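Local coordinates for protein 4-hydroxythreonine-4-phosphate dehydrogenase (Legionella pneumophila subsp. pneumophila, PDB 6XMY) that probably catalyses the NAD(P)-dependent oxidation of 4-(phosphooxy)-L-threonine to a product that loses carbon dioxide to give 3-amino-2-oxopropyl phosphate, a step in pyridoxine 5'-phosphate biosynthesis, at residues Thr136-Phe141 / Ile292-Val297; Leu105-Cys110 / Asp144-Glu149; Glu282-Thr287 / Val320-Asp325. All blocks are in the same frame, centred on the assembly; numbering follows the deposited sequence. Where two conformers were deposited one is given.

Contacts 1 and 3 are buried near the middle of the chain, whereas contact 2 is only partly buried and lies farther out. Contact 1 is polar: helix 138-145 and strand 294-297 meet through a bound sulfate beside the NAD. Contact 2 uses the far end of the same helix, where two phenylalanines pack on helix 96-111 with apolar chemistry. Contact 3 is apolar too, with a methionine of helix 314-328 lying against strand 284-288. That strand neighbours 294-297, and its N285 reaches the sulfate of contact 1. R294 also bonds to T287, tying contacts 1 and 3 together. I292 packs on F146 and so joins contacts 1 and 2. Contacts 2 and 3 do not touch.

Contact 1: residues Thr136-Phe141 / Ile292-Val297; sequences TGHTEF and IIRTSV. With NAD (nicotinamide-adenine-dinucleotide), chain B; SO4 (sulfate ion), chain C.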
loop_
_atom_site.group_PDB
_atom_site.type_symbol
_atom_site.label_atom_id
_atom_site.label_comp_id
_atom_site.label_asym_id
_atom_site.label_seq_id
_atom_site.Cartn_x
_atom_site.Cartn_y
_atom_site.Cartn_z
ATOM N N THR A 136 3.051 9.543 -9.223
ATOM C CA THR A 136 2.571 10.007 -7.933
ATOM C C THR A 136 2.555 8.922 -6.871
ATOM O O THR A 136 2.606 9.259 -5.684
ATOM C CB THR A 136 1.182 10.636 -8.038
ATOM O OG1 THR A 136 0.287 9.699 -8.641
ATOM C CG2 THR A 136 1.242 11.913 -8.860
ATOM N N GLY A 137 2.532 7.651 -7.252
ATOM C CA GLY A 137 2.569 6.565 -6.296
ATOM C C GLY A 137 2.189 5.279 -6.985
ATOM O O GLY A 137 1.694 5.277 -8.124
ATOM N N HIS A 138 2.454 4.167 -6.283
ATOM C CA HIS A 138 2.024 2.857 -6.778
ATOM C C HIS A 138 0.529 2.847 -7.051
ATOM O O HIS A 138 0.063 2.218 -8.010
ATOM C CB HIS A 138 2.262 1.759 -5.735
ATOM C CG HIS A 138 3.696 1.393 -5.479
ATOM N ND1 HIS A 138 4.434 1.953 -4.456
ATOM C CD2 HIS A 138 4.485 0.444 -6.036
ATOM C CE1 HIS A 138 5.631 1.388 -4.418
ATOM N NE2 HIS A 138 5.690 0.470 -5.369
ATOM N N THR A 139 -0.246 3.486 -6.171
ATOM C CA THR A 139 -1.699 3.375 -6.227
ATOM C C THR A 139 -2.229 3.895 -7.554
ATOM O O THR A 139 -3.027 3.225 -8.230
ATOM C CB THR A 139 -2.301 4.149 -5.048
ATOM O OG1 THR A 139 -1.782 3.610 -3.822
ATOM C CG2 THR A 139 -3.816 4.044 -5.049
ATOM N N GLU A 140 -1.766 5.079 -7.963
ATOM C CA GLU A 140 -2.191 5.648 -9.239
ATOM C C GLU A 140 -1.588 4.888 -10.413
ATOM O O GLU A 140 -2.238 4.716 -11.453
ATOM C CB GLU A 140 -1.797 7.123 -9.318
ATOM C CG GLU A 140 -2.535 8.038 -8.347
ATOM C CD GLU A 140 -2.120 7.837 -6.901
ATOM O OE1 GLU A 140 -0.915 7.628 -6.643
ATOM O OE2 GLU A 140 -3.008 7.867 -6.020
ATOM N N PHE A 141 -0.339 4.434 -10.271
ATOM C CA PHE A 141 0.278 3.646 -11.331
ATOM C C PHE A 141 -0.552 2.405 -11.627
ATOM O O PHE A 141 -0.826 2.089 -12.788
ATOM C CB PHE A 141 1.710 3.249 -10.966
ATOM C CG PHE A 141 2.326 2.290 -11.955
ATOM C CD1 PHE A 141 2.961 2.758 -13.097
ATOM C CD2 PHE A 141 2.227 0.921 -11.766
ATOM C CE1 PHE A 141 3.514 1.872 -14.022
ATOM C CE2 PHE A 141 2.762 0.039 -12.688
ATOM C CZ PHE A 141 3.407 0.516 -13.815
ATOM N N ILE A 292 -6.225 -7.370 -9.081
ATOM C CA ILE A 292 -5.246 -8.149 -8.341
ATOM C C ILE A 292 -5.239 -7.670 -6.895
ATOM O O ILE A 292 -5.724 -6.583 -6.567
ATOM C CB ILE A 292 -3.823 -8.039 -8.934
ATOM C CG1 ILE A 292 -3.319 -6.588 -8.851
ATOM C CG2 ILE A 292 -3.788 -8.577 -10.372
ATOM C CD1 ILE A 292 -1.804 -6.433 -8.985
ATOM N N ILE A 293 -4.669 -8.506 -6.030
ATOM C CA ILE A 293 -4.373 -8.124 -4.656
ATOM C C ILE A 293 -3.032 -7.408 -4.662
ATOM O O ILE A 293 -2.053 -7.911 -5.228
ATOM C CB ILE A 293 -4.297 -9.370 -3.763
ATOM C CG1 ILE A 293 -5.635 -10.107 -3.733
ATOM C CG2 ILE A 293 -3.799 -8.998 -2.379
ATOM C CD1 ILE A 293 -5.498 -11.550 -3.326
ATOM N N ARG A 294 -2.983 -6.227 -4.049
ATOM C CA ARG A 294 -1.721 -5.519 -3.879
ATOM C C ARG A 294 -1.670 -4.927 -2.483
ATOM O O ARG A 294 -2.537 -4.126 -2.117
ATOM C CB ARG A 294 -1.522 -4.420 -4.929
ATOM C CG ARG A 294 -0.224 -3.633 -4.725
ATOM C CD ARG A 294 -0.491 -2.296 -4.052
ATOM N NE ARG A 294 0.741 -1.625 -3.627
ATOM C CZ ARG A 294 0.836 -0.320 -3.368
ATOM N NH1 ARG A 294 -0.217 0.469 -3.529
ATOM N NH2 ARG A 294 1.993 0.200 -2.974
ATOM N N THR A 295 -0.660 -5.318 -1.713
ATOM C CA THR A 295 -0.371 -4.712 -0.420
ATOM C C THR A 295 1.005 -4.065 -0.469
ATOM O O THR A 295 1.764 -4.211 -1.436
ATOM C CB THR A 295 -0.428 -5.743 0.713
ATOM O OG1 THR A 295 0.592 -6.727 0.508
ATOM C CG2 THR A 295 -1.789 -6.417 0.757
ATOM N N SER A 296 1.332 -3.368 0.616
ATOM C CA SER A 296 2.527 -2.545 0.648
ATOM C C SER A 296 2.935 -2.291 2.088
ATOM O O SER A 296 2.102 -2.289 3.005
ATOM C CB SER A 296 2.258 -1.218 -0.056
ATOM O OG SER A 296 3.412 -0.402 -0.064
ATOM N N VAL A 297 4.232 -2.015 2.259
ATOM C CA VAL A 297 4.688 -1.418 3.503
ATOM C C VAL A 297 4.013 -0.068 3.692
ATOM O O VAL A 297 3.523 0.555 2.743
ATOM C CB VAL A 297 6.214 -1.252 3.516
ATOM C CG1 VAL A 297 6.897 -2.608 3.517
ATOM C CG2 VAL A 297 6.669 -0.376 2.349
HETATM P PA NAD B . 10.207 7.207 5.219
HETATM O O1A NAD B . 11.341 6.898 4.262
HETATM O O2A NAD B . 9.287 6.234 5.925
HETATM O O5B NAD B . 11.119 7.948 6.478
HETATM C C5B NAD B . 10.292 8.367 7.538
HETATM C C4B NAD B . 10.948 8.011 8.884
HETATM O O4B NAD B . 10.654 6.625 9.181
HETATM C C3B NAD B . 12.490 8.153 8.758
HETATM O O3B NAD B . 12.927 8.638 10.015
HETATM C C2B NAD B . 12.934 6.690 8.464
HETATM O O2B NAD B . 14.216 6.400 8.940
HETATM C C1B NAD B . 11.886 5.903 9.312
HETATM N N9A NAD B . 11.574 4.589 8.759
HETATM C C8A NAD B . 10.913 4.249 7.566
HETATM N N7A NAD B . 10.789 2.942 7.410
HETATM C C5A NAD B . 11.369 2.387 8.542
HETATM C C6A NAD B . 11.553 1.055 8.966
HETATM N N6A NAD B . 11.093 0.029 8.202
HETATM N N1A NAD B . 12.178 0.792 10.152
HETATM C C2A NAD B . 12.609 1.866 10.883
HETATM N N3A NAD B . 12.510 3.180 10.611
HETATM C C4A NAD B . 11.872 3.403 9.411
HETATM O O3 NAD B . 9.294 8.267 4.399
HETATM P PN NAD B . 9.636 9.747 3.950
HETATM O O1N NAD B . 8.419 10.638 3.999
HETATM O O2N NAD B . 11.030 10.098 4.353
HETATM O O5D NAD B . 9.792 9.601 2.189
HETATM C C5D NAD B . 10.899 8.883 1.750
HETATM C C4D NAD B . 10.572 8.371 0.346
HETATM O O4D NAD B . 9.722 7.204 0.493
HETATM C C3D NAD B . 9.731 9.432 -0.445
HETATM O O3D NAD B . 10.136 9.323 -1.779
HETATM C C2D NAD B . 8.281 8.927 -0.265
HETATM O O2D NAD B . 7.418 9.226 -1.326
HETATM C C1D NAD B . 8.588 7.405 -0.341
HETATM N N1N NAD B . 7.477 6.581 0.247
HETATM C C2N NAD B . 7.126 5.467 -0.467
HETATM C C3N NAD B . 6.109 4.629 -0.004
HETATM C C7N NAD B . 5.821 3.445 -0.849
HETATM O O7N NAD B . 6.486 3.208 -1.859
HETATM N N7N NAD B . 4.799 2.619 -0.428
HETATM C C4N NAD B . 5.442 4.931 1.198
HETATM C C5N NAD B . 5.837 6.076 1.913
HETATM C C6N NAD B . 6.861 6.910 1.420
HETATM S S SO4 C . 1.617 4.269 -2.855
HETATM O O1 SO4 C . 1.148 2.926 -2.518
HETATM O O2 SO4 C . 2.901 4.166 -3.541
HETATM O O3 SO4 C . 0.653 4.874 -3.772
HETATM O O4 SO4 C . 1.788 5.123 -1.668
#
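Sulfate O1 is gripped by both terminal nitrogens of R294, NH1 at 3.0 Å and NH2 at 2.9 Å, and by N285 ND2 of strand 284-288. The oxygen lies at the edge of the guanidinium, near its plane. H138 and T139 hold the sulfate from the start of a helix. O2 accepts hydrogen bonds from the backbone N-H and the ring ND1 of H138, with ND1 2.8 Å from O2. O3 accepts the backbone N-H of T139 and bonds to its OG1 at 2.7 Å. The OG1 is turned anti to the carbonyl carbon (chi1 -58°), beside the T139 N that bonds to the same oxygen. H138 CB lies over one face of the guanidinium, 3.2 Å from R294 NH2. The two side chains lie roughly perpendicular. Predicted substrate ligands H138, T139 and R294 surround this sulfate, which probably marks the substrate phosphate site. NAD O7N lies 3.3 Å from H138 CE1, and NAD N7N makes a weak hydrogen bond to S296 OG. G137 occupies the N-cap position of helix 138-145, whose N-terminal end faces the anion. Strand 294-297 runs between strands 117-120 and 284-288, and T120 and T287 also bond to R294.

Contact 2: residues Leu105-Cys110 / Asp144-Glu149; sequences LGASLC and DFFEVE
F145 meets A107 and S108, and F146 meets A107 again. F145 is in the last turn of helix 138-145. Its CG is anti to the backbone N (chi1 -178°), and the ring reaches the helix of 105-110. A107 CB sits over the centre of one ring face. It is 3.7 Å from the F145 ring centroid and 14° off the ring normal, a CH-pi contact. The CZ of F145 reaches past the alanine to S108 and lies 3.8 Å from S108 N. That approach is oblique to the ring.

F146 comes next. Its CG is anti to the carbonyl carbon (chi1 -69°), and its ring also turns to A107. The CZ of F146 is 4.0 Å from A107 CB and 3.6 Å from A107 O. The carbonyl oxygen lies at the ring edge, near its plane. F145 CD1 stands over the centre of the F146 ring, while F146 CG lies at the edge of the F145 ring. The small alanine therefore touches both aromatic rings.

E147 has positive phi and ends the helix in a Schellman motif. E147 N bonds back to D144 O at 3.1 Å. Beyond it the chain leaves helix 96-111, and E149 makes a salt bridge to K185. This is plain packing of a helix C-terminus on a neighbouring helix: two successive phenylalanines meet one alanine, in the turn closed by the Schellman motif.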
loop_
_atom_site.group_PDB
_atom_site.type_symbol
_atom_site.label_atom_id
_atom_site.label_comp_id
_atom_site.label_asym_id
_atom_site.label_seq_id
_atom_site.Cartn_x
_atom_site.Cartn_y
_atom_site.Cartn_z
ATOM N N LEU A 105 6.211 -5.202 -14.474
ATOM C CA LEU A 105 6.286 -6.654 -14.506
ATOM C C LEU A 105 5.463 -7.274 -13.382
ATOM O O LEU A 105 4.753 -8.263 -13.597
ATOM C CB LEU A 105 7.750 -7.075 -14.431
ATOM C CG LEU A 105 8.174 -8.490 -14.758
ATOM C CD1 LEU A 105 7.640 -8.958 -16.112
ATOM C CD2 LEU A 105 9.700 -8.508 -14.713
ATOM N N GLY A 106 5.499 -6.681 -12.188
ATOM C CA GLY A 106 4.711 -7.213 -11.084
ATOM C C GLY A 106 3.218 -7.174 -11.356
ATOM O O GLY A 106 2.503 -8.154 -11.121
ATOM N N ALA A 107 2.727 -6.042 -11.868
ATOM C CA ALA A 107 1.311 -5.940 -12.209
ATOM C C ALA A 107 0.938 -6.942 -13.292
ATOM O O ALA A 107 -0.090 -7.625 -13.196
ATOM C CB ALA A 107 0.983 -4.517 -12.663
ATOM N N SER A 108 1.760 -7.028 -14.340
ATOM C CA SER A 108 1.472 -7.915 -15.464
ATOM C C SER A 108 1.453 -9.376 -15.032
ATOM O O SER A 108 0.536 -10.132 -15.389
ATOM C CB SER A 108 2.519 -7.703 -16.555
ATOM O OG SER A 108 2.241 -8.531 -17.667
ATOM N N LEU A 109 2.466 -9.801 -14.274
ATOM C CA LEU A 109 2.555 -11.206 -13.879
ATOM C C LEU A 109 1.413 -11.588 -12.951
ATOM O O LEU A 109 0.864 -12.687 -13.052
ATOM C CB LEU A 109 3.908 -11.494 -13.231
ATOM C CG LEU A 109 5.119 -11.428 -14.156
ATOM C CD1 LEU A 109 6.396 -11.518 -13.335
ATOM C CD2 LEU A 109 5.048 -12.545 -15.201
ATOM N N CYS A 110 1.017 -10.684 -12.055
ATOM C CA CYS A 110 -0.144 -10.956 -11.215
ATOM C C CYS A 110 -1.439 -10.920 -12.014
ATOM O O CYS A 110 -2.351 -11.713 -11.754
ATOM C CB CYS A 110 -0.195 -9.973 -10.044
ATOM S SG CYS A 110 1.110 -10.288 -8.862
ATOM N N ASP A 144 -3.955 3.178 -13.267
ATOM C CA ASP A 144 -3.768 3.422 -14.695
ATOM C C ASP A 144 -3.470 2.129 -15.449
ATOM O O ASP A 144 -4.029 1.892 -16.526
ATOM C CB ASP A 144 -2.642 4.433 -14.915
ATOM C CG ASP A 144 -3.017 5.837 -14.473
ATOM O OD1 ASP A 144 -4.193 6.068 -14.133
ATOM O OD2 ASP A 144 -2.129 6.718 -14.462
ATOM N N PHE A 145 -2.601 1.278 -14.893
ATOM C CA PHE A 145 -2.225 0.038 -15.569
ATOM C C PHE A 145 -3.445 -0.832 -15.833
ATOM O O PHE A 145 -3.590 -1.399 -16.922
ATOM C CB PHE A 145 -1.202 -0.723 -14.720
ATOM C CG PHE A 145 -0.707 -1.999 -15.353
ATOM C CD1 PHE A 145 -1.414 -3.185 -15.208
ATOM C CD2 PHE A 145 0.467 -2.014 -16.083
ATOM C CE1 PHE A 145 -0.963 -4.357 -15.795
ATOM C CE2 PHE A 145 0.927 -3.189 -16.669
ATOM C CZ PHE A 145 0.211 -4.358 -16.520
ATOM N N PHE A 146 -4.336 -0.944 -14.851
ATOM C CA PHE A 146 -5.515 -1.790 -14.965
ATOM C C PHE A 146 -6.734 -1.042 -15.483
ATOM O O PHE A 146 -7.821 -1.632 -15.565
ATOM C CB PHE A 146 -5.812 -2.460 -13.621
ATOM C CG PHE A 146 -4.794 -3.492 -13.240
ATOM C CD1 PHE A 146 -4.750 -4.706 -13.907
ATOM C CD2 PHE A 146 -3.856 -3.240 -12.251
ATOM C CE1 PHE A 146 -3.807 -5.662 -13.575
ATOM C CE2 PHE A 146 -2.912 -4.194 -11.910
ATOM C CZ PHE A 146 -2.884 -5.406 -12.576
ATOM N N GLU A 147 -6.572 0.226 -15.853
ATOM C CA GLU A 147 -7.660 1.051 -16.374
ATOM C C GLU A 147 -8.870 1.050 -15.443
ATOM O O GLU A 147 -10.015 0.926 -15.876
ATOM C CB GLU A 147 -8.026 0.661 -17.804
ATOM C CG GLU A 147 -6.817 0.581 -18.712
ATOM C CD GLU A 147 -7.112 1.074 -20.110
ATOM O OE1 GLU A 147 -6.914 2.282 -20.371
ATOM O OE2 GLU A 147 -7.554 0.255 -20.941
ATOM N N VAL A 148 -8.608 1.194 -14.147
ATOM C CA VAL A 148 -9.648 1.295 -13.128
ATOM C C VAL A 148 -9.833 2.766 -12.782
ATOM O O VAL A 148 -8.860 3.467 -12.480
ATOM C CB VAL A 148 -9.270 0.478 -11.880
ATOM C CG1 VAL A 148 -10.313 0.643 -10.796
ATOM C CG2 VAL A 148 -9.107 -0.993 -12.242
ATOM N N GLU A 149 -11.082 3.237 -12.816
ATOM C CA GLU A 149 -11.338 4.648 -12.542
ATOM C C GLU A 149 -11.109 4.989 -11.073
ATOM O O GLU A 149 -10.472 6.002 -10.756
ATOM C CB GLU A 149 -12.756 5.031 -12.962
ATOM C CG GLU A 149 -13.170 6.410 -12.472
ATOM C CD GLU A 149 -14.477 6.877 -13.067
ATOM O OE1 GLU A 149 -14.435 7.674 -14.027
ATOM O OE2 GLU A 149 -15.544 6.440 -12.586
#

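Contact 3: residues Glu282-Thr287 / Val320-Asp325; sequences EAVNIT and VKMAKD. With SO4 (sulfate ion), chain C.
Strand 284-288 has two different sides here, one turned to the probable substrate site and one packed on a helix. V284 and I286 meet M322 on the helix side, while N285 points away from the helix. The sulfur and the methyl of M322 make the contact. M322 SD lies 3.7 Å from V284 CG1 and 4.2 Å from I286 CD1.

The M322 chain runs out extended from the helix and then bends at the sulfur (chi3 -63°). This bend lays the methyl alongside V284. M322 CE is 3.9 Å from V284 CB and 4.0 Å from V284 CG2. The V284 and M322 side chains run antiparallel alongside each other. I286 instead lies across the M322 side chain and touches it through CD1. All of this is apolar packing, and the two strand residues are buried.

On the other side, N285 ND2 donates to sulfate O1 at 2.9 Å, with an N-H...O angle of 133°. N285 is a predicted substrate ligand, consistent with the sulfate standing in for a substrate phosphate. Strand 284-288 lies between strands 152-156 and 294-297, with backbone bonds to both. Helix 314-328 covers the V284 and I286 side, and it also packs on T295 and on strand 12-15.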
loop_
_atom_site.group_PDB
_atom_site.type_symbol
_atom_site.label_atom_id
_atom_site.label_comp_id
_atom_site.label_asym_id
_atom_site.label_seq_id
_atom_site.Cartn_x
_atom_site.Cartn_y
_atom_site.Cartn_z
ATOM N N GLU A 282 3.297 -2.314 12.225
ATOM C CA GLU A 282 2.399 -3.411 11.896
ATOM C C GLU A 282 1.460 -3.093 10.747
ATOM O O GLU A 282 0.820 -4.014 10.227
ATOM C CB GLU A 282 1.550 -3.808 13.113
ATOM C CG GLU A 282 0.425 -2.821 13.396
ATOM C CD GLU A 282 -0.649 -3.379 14.311
ATOM O OE1 GLU A 282 -0.667 -3.000 15.502
ATOM O OE2 GLU A 282 -1.477 -4.191 13.839
ATOM N N ALA A 283 1.362 -1.836 10.332
ATOM C CA ALA A 283 0.333 -1.414 9.397
ATOM C C ALA A 283 0.703 -1.759 7.961
ATOM O O ALA A 283 1.882 -1.824 7.590
ATOM C CB ALA A 283 0.080 0.088 9.519
ATOM N N VAL A 284 -0.335 -1.963 7.154
ATOM C CA VAL A 284 -0.223 -2.356 5.759
ATOM C C VAL A 284 -1.015 -1.363 4.928
ATOM O O VAL A 284 -2.132 -0.990 5.294
ATOM C CB VAL A 284 -0.803 -3.768 5.556
ATOM C CG1 VAL A 284 -0.772 -4.171 4.075
ATOM C CG2 VAL A 284 -0.050 -4.777 6.417
ATOM N N ASN A 285 -0.432 -0.936 3.815
ATOM C CA ASN A 285 -1.130 -0.153 2.809
ATOM C C ASN A 285 -1.670 -1.146 1.795
ATOM O O ASN A 285 -0.899 -1.886 1.175
ATOM C CB ASN A 285 -0.152 0.849 2.181
ATOM C CG ASN A 285 -0.638 1.449 0.866
ATOM O OD1 ASN A 285 -1.811 1.340 0.487
ATOM N ND2 ASN A 285 0.287 2.091 0.156
ATOM N N ILE A 286 -2.988 -1.222 1.680
ATOM C CA ILE A 286 -3.625 -2.117 0.725
ATOM C C ILE A 286 -4.409 -1.281 -0.275
ATOM O O ILE A 286 -5.126 -0.348 0.113
ATOM C CB ILE A 286 -4.504 -3.173 1.414
ATOM C CG1 ILE A 286 -5.148 -4.068 0.362
ATOM C CG2 ILE A 286 -5.555 -2.541 2.287
ATOM C CD1 ILE A 286 -5.770 -5.236 0.946
ATOM N N THR A 287 -4.263 -1.607 -1.562
ATOM C CA THR A 287 -4.995 -0.914 -2.610
ATOM C C THR A 287 -6.280 -1.681 -2.899
ATOM O O THR A 287 -6.240 -2.879 -3.211
ATOM C CB THR A 287 -4.161 -0.799 -3.882
ATOM O OG1 THR A 287 -2.940 -0.111 -3.595
ATOM C CG2 THR A 287 -4.938 -0.041 -4.946
ATOM N N VAL A 320 3.072 -8.928 3.633
ATOM C CA VAL A 320 3.117 -10.248 3.014
ATOM C C VAL A 320 2.040 -11.147 3.605
ATOM O O VAL A 320 1.333 -11.855 2.879
ATOM C CB VAL A 320 4.523 -10.855 3.163
ATOM C CG1 VAL A 320 4.530 -12.291 2.647
ATOM C CG2 VAL A 320 5.563 -10.013 2.414
ATOM N N LYS A 321 1.883 -11.126 4.929
ATOM C CA LYS A 321 0.876 -11.981 5.548
ATOM C C LYS A 321 -0.531 -11.579 5.127
ATOM O O LYS A 321 -1.385 -12.444 4.886
ATOM C CB LYS A 321 1.041 -11.967 7.067
ATOM C CG LYS A 321 2.284 -12.716 7.517
ATOM C CD LYS A 321 2.545 -12.553 9.003
ATOM C CE LYS A 321 4.035 -12.661 9.299
ATOM N NZ LYS A 321 4.332 -12.742 10.760
ATOM N N MET A 322 -0.794 -10.279 5.008
ATOM C CA MET A 322 -2.119 -9.852 4.569
ATOM C C MET A 322 -2.383 -10.277 3.130
ATOM O O MET A 322 -3.480 -10.752 2.809
ATOM C CB MET A 322 -2.279 -8.341 4.730
ATOM C CG MET A 322 -3.644 -7.854 4.303
ATOM S SD MET A 322 -3.921 -6.112 4.611
ATOM C CE MET A 322 -3.807 -6.068 6.399
ATOM N N ALA A 323 -1.391 -10.119 2.253
ATOM C CA ALA A 323 -1.554 -10.563 0.873
ATOM C C ALA A 323 -1.801 -12.066 0.809
ATOM O O ALA A 323 -2.676 -12.530 0.063
ATOM C CB ALA A 323 -0.335 -10.161 0.043
ATOM N N LYS A 324 -1.053 -12.839 1.599
ATOM C CA LYS A 324 -1.271 -14.281 1.663
ATOM C C LYS A 324 -2.685 -14.600 2.122
ATOM O O LYS A 324 -3.369 -15.445 1.527
ATOM C CB LYS A 324 -0.258 -14.920 2.610
ATOM C CG LYS A 324 -0.449 -16.421 2.814
ATOM C CD LYS A 324 0.499 -16.945 3.882
ATOM C CE LYS A 324 -0.023 -18.210 4.544
ATOM N NZ LYS A 324 0.832 -18.577 5.712
ATOM N N ASP A 325 -3.147 -13.922 3.177
ATOM C CA ASP A 325 -4.476 -14.209 3.712
ATOM C C ASP A 325 -5.554 -13.892 2.688
ATOM O O ASP A 325 -6.533 -14.637 2.550
ATOM C CB ASP A 325 -4.705 -13.419 4.999
ATOM C CG ASP A 325 -3.910 -13.965 6.175
ATOM O OD1 ASP A 325 -3.380 -15.092 6.072
ATOM O OD2 ASP A 325 -3.812 -13.260 7.202
HETATM S S SO4 C . 1.617 4.269 -2.855
HETATM O O1 SO4 C . 1.148 2.926 -2.518
HETATM O O2 SO4 C . 2.901 4.166 -3.541
HETATM O O3 SO4 C . 0.653 4.874 -3.772
HETATM O O4 SO4 C . 1.788 5.123 -1.668
#